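Local coordinates for protein FKBP-type peptidyl-prolyl cis-trans isomerase FkpA (Escherichia coli, PDB 1Q6H) that speeds the folding of periplasmic proteins by catalysing cis-trans isomerization of peptidyl-proline bonds and also acts as a folding chaperone, at residues 140-145 and 179-184. Numbering follows the deposited sequence.
Sequences DTVVVN and EGLKNI
Leu181 meets Val142 and Val144 through one methyl group, and this apolar contact is all that joins residues 140-145 to 179-184. CD1 of Leu181 lies 3.9 Å from CG2 of Val142 and 4.2 Å from CG1 of Val144, so it touches one methyl of each valine. Val144 and Leu181 approach tip to tip, whereas the Val142 side chain runs at a slant to that of the leucine. The leucine torsions explain the reach: CG stands anti to the carbonyl carbon (chi1 -65°) and CD1 then extends the chain away from CA (chi2 -180°). That extension bridges backbones whose closest CA atoms, those of Val142 and Leu181, are 8.8 Å apart. Only 102 Å² is buried, counting both sides, yet all three residues are buried in the protein, consistent with a small piece of a larger hydrophobic core.

Polar interactions do not cross the interface; they shape the 179-184 side. Backbone bonds from Lys182 N to Glu179 O (3.1 Å), Asn183 N to Gly180 O (3.0 Å) and Ile184 N to Leu181 O (3.3 Å) each span three residues and hold a tight turn from which Leu181 projects toward the strand. The Asn183 side chain adds a weak, bent bond from ND2 to Gly180 O, with an N-H...O angle of 126°. Other side chains turn to outside partners: Lys182 forms a salt bridge with Asp138, and the Glu179 carboxylate is hydrogen-bonded to Ser119 and Thr121.

Val142 and Val144 point toward 179-184 and Val143 away, the alternation of an extended strand. This is the FKBP arrangement of a short helix packed against a curved antiparallel sheet: Phe168 of strand 166-169 touches all three residues, Val218 of strand 214-223 also meets Leu181, and residues 179-184, at the C-terminal part of helix 175-180 and following it, bring Leu181 against strand 141-150.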
ATOM      1  N   ASP A 140     -33.839  -6.712  27.327  1.00 11.66           N
ATOM      2  CA  ASP A 140     -34.883  -6.494  26.331  1.00 12.54           C
ATOM      3  C   ASP A 140     -34.349  -6.051  24.992  1.00 13.38           C
ATOM      4  O   ASP A 140     -33.278  -5.442  24.907  1.00 14.32           O
ATOM      5  CB  ASP A 140     -35.839  -5.380  26.746  1.00 12.66           C
ATOM      6  CG  ASP A 140     -36.689  -5.737  27.948  1.00 13.91           C
ATOM      7  OD1 ASP A 140     -36.878  -6.949  28.231  1.00 14.07           O
ATOM      8  OD2 ASP A 140     -37.187  -4.836  28.656  1.00 11.94           O
ATOM      9  N   THR A 141     -35.153  -6.298  23.962  1.00 12.86           N
ATOM     10  CA  THR A 141     -34.908  -5.752  22.653  1.00 14.24           C
ATOM     11  C   THR A 141     -35.734  -4.482  22.509  1.00 13.72           C
ATOM     12  O   THR A 141     -36.914  -4.456  22.856  1.00 14.04           O
ATOM     13  CB  THR A 141     -35.310  -6.755  21.569  1.00 15.98           C
ATOM     14  OG1 THR A 141     -34.528  -7.951  21.693  1.00 18.22           O
ATOM     15  CG2 THR A 141     -34.947  -6.215  20.226  1.00 18.54           C
ATOM     16  N   VAL A 142     -35.115  -3.427  22.007  1.00 11.90           N
ATOM     17  CA  VAL A 142     -35.821  -2.190  21.763  1.00 12.03           C
ATOM     18  C   VAL A 142     -35.793  -1.887  20.277  1.00 11.72           C
ATOM     19  O   VAL A 142     -34.839  -2.246  19.574  1.00 11.27           O
ATOM     20  CB  VAL A 142     -35.214  -0.965  22.548  1.00 13.48           C
ATOM     21  CG1 VAL A 142     -35.437  -1.071  24.074  1.00 12.27           C
ATOM     22  CG2 VAL A 142     -33.751  -0.784  22.251  1.00 14.41           C
ATOM     23  N   VAL A 143     -36.849  -1.206  19.822  1.00 10.66           N
ATOM     24  CA  VAL A 143     -37.003  -0.780  18.452  1.00 10.49           C
ATOM     25  C   VAL A 143     -37.215   0.730  18.487  1.00 11.04           C
ATOM     26  O   VAL A 143     -38.161   1.245  19.127  1.00 12.84           O
ATOM     27  CB  VAL A 143     -38.198  -1.471  17.783  1.00 10.80           C
ATOM     28  CG1 VAL A 143     -38.279  -1.102  16.311  1.00 10.59           C
ATOM     29  CG2 VAL A 143     -38.107  -3.017  17.936  1.00 10.28           C
ATOM     30  N   VAL A 144     -36.333   1.445  17.818  1.00 10.05           N
ATOM     31  CA  VAL A 144     -36.346   2.884  17.857  1.00 11.39           C
ATOM     32  C   VAL A 144     -36.132   3.559  16.517  1.00 11.77           C
ATOM     33  O   VAL A 144     -35.486   3.036  15.637  1.00 11.33           O
ATOM     34  CB  VAL A 144     -35.219   3.439  18.756  1.00 11.55           C
ATOM     35  CG1 VAL A 144     -35.396   3.033  20.210  1.00 11.03           C
ATOM     36  CG2 VAL A 144     -33.851   2.974  18.256  1.00 14.78           C
ATOM     37  N   ASN A 145     -36.673   4.759  16.409  1.00 11.50           N
ATOM     38  CA  ASN A 145     -36.302   5.648  15.360  1.00 13.72           C
ATOM     39  C   ASN A 145     -35.462   6.711  16.073  1.00 14.31           C
ATOM     40  O   ASN A 145     -35.726   7.070  17.230  1.00 13.72           O
ATOM     41  CB  ASN A 145     -37.528   6.269  14.697  1.00 15.71           C
ATOM     42  CG  ASN A 145     -38.173   5.350  13.701  1.00 16.59           C
ATOM     43  OD1 ASN A 145     -37.496   4.652  12.947  1.00 19.74           O
ATOM     44  ND2 ASN A 145     -39.486   5.359  13.673  1.00 17.72           N
ATOM     45  N   GLU A 179     -28.950   3.377  29.489  1.00 11.82           N
ATOM     46  CA  GLU A 179     -29.549   4.122  30.583  1.00 13.22           C
ATOM     47  C   GLU A 179     -30.701   5.000  30.126  1.00 13.18           C
ATOM     48  O   GLU A 179     -31.760   5.013  30.745  1.00 14.96           O
ATOM     49  CB  GLU A 179     -28.492   5.038  31.191  1.00 14.03           C
ATOM     50  CG  GLU A 179     -28.991   5.962  32.280  1.00 13.49           C
ATOM     51  CD  GLU A 179     -27.905   6.911  32.769  1.00 15.74           C
ATOM     52  OE1 GLU A 179     -26.696   6.823  32.318  1.00 12.63           O
ATOM     53  OE2 GLU A 179     -28.262   7.748  33.620  1.00 14.31           O
ATOM     54  N   GLY A 180     -30.465   5.775  29.085  1.00 11.87           N
ATOM     55  CA  GLY A 180     -31.434   6.754  28.624  1.00 12.86           C
ATOM     56  C   GLY A 180     -32.812   6.209  28.332  1.00 13.37           C
ATOM     57  O   GLY A 180     -33.816   6.781  28.763  1.00 13.65           O
ATOM     58  N   LEU A 181     -32.881   5.092  27.611  1.00 13.32           N
ATOM     59  CA  LEU A 181     -34.175   4.566  27.178  1.00 14.76           C
ATOM     60  C   LEU A 181     -34.978   4.032  28.345  1.00 13.92           C
ATOM     61  O   LEU A 181     -36.201   3.938  28.283  1.00 14.38           O
ATOM     62  CB  LEU A 181     -33.999   3.497  26.094  1.00 15.36           C
ATOM     63  CG  LEU A 181     -33.405   3.965  24.775  1.00 17.50           C
ATOM     64  CD1 LEU A 181     -33.308   2.759  23.796  1.00 17.79           C
ATOM     65  CD2 LEU A 181     -34.259   5.080  24.163  1.00 19.90           C
ATOM     66  N   LYS A 182     -34.325   3.760  29.457  1.00 13.19           N
ATOM     67  CA  LYS A 182     -35.082   3.310  30.631  1.00 12.87           C
ATOM     68  C   LYS A 182     -35.967   4.422  31.235  1.00 13.08           C
ATOM     69  O   LYS A 182     -36.775   4.163  32.145  1.00 12.59           O
ATOM     70  CB  LYS A 182     -34.124   2.770  31.696  1.00 12.40           C
ATOM     71  CG  LYS A 182     -33.420   1.505  31.282  1.00 12.71           C
ATOM     72  CD  LYS A 182     -32.415   1.021  32.284  1.00 14.63           C
ATOM     73  CE  LYS A 182     -31.692  -0.246  31.736  1.00 15.76           C
ATOM     74  NZ  LYS A 182     -30.545  -0.640  32.502  1.00 15.11           N
ATOM     75  N   ASN A 183     -35.799   5.651  30.753  1.00 12.18           N
ATOM     76  CA  ASN A 183     -36.551   6.790  31.264  1.00 13.47           C
ATOM     77  C   ASN A 183     -37.890   7.034  30.556  1.00 13.50           C
ATOM     78  O   ASN A 183     -38.584   7.990  30.888  1.00 14.60           O
ATOM     79  CB  ASN A 183     -35.714   8.057  31.140  1.00 14.82           C
ATOM     80  CG  ASN A 183     -34.544   8.067  32.089  1.00 18.33           C
ATOM     81  OD1 ASN A 183     -34.724   7.881  33.273  1.00 20.18           O
ATOM     82  ND2 ASN A 183     -33.343   8.295  31.572  1.00 14.54           N
ATOM     83  N   ILE A 184     -38.227   6.202  29.566  1.00 12.84           N
ATOM     84  CA  ILE A 184     -39.486   6.310  28.855  1.00 11.73           C
ATOM     85  C   ILE A 184     -40.007   4.893  28.660  1.00 13.45           C
ATOM     86  O   ILE A 184     -39.360   3.921  29.097  1.00 13.47           O
ATOM     87  CB  ILE A 184     -39.365   7.013  27.489  1.00 11.23           C
ATOM     88  CG1 ILE A 184     -38.218   6.460  26.633  1.00 12.99           C
ATOM     89  CG2 ILE A 184     -39.254   8.497  27.638  1.00 11.59           C
ATOM     90  CD1 ILE A 184     -38.293   6.946  25.186  1.00 12.79           C
TER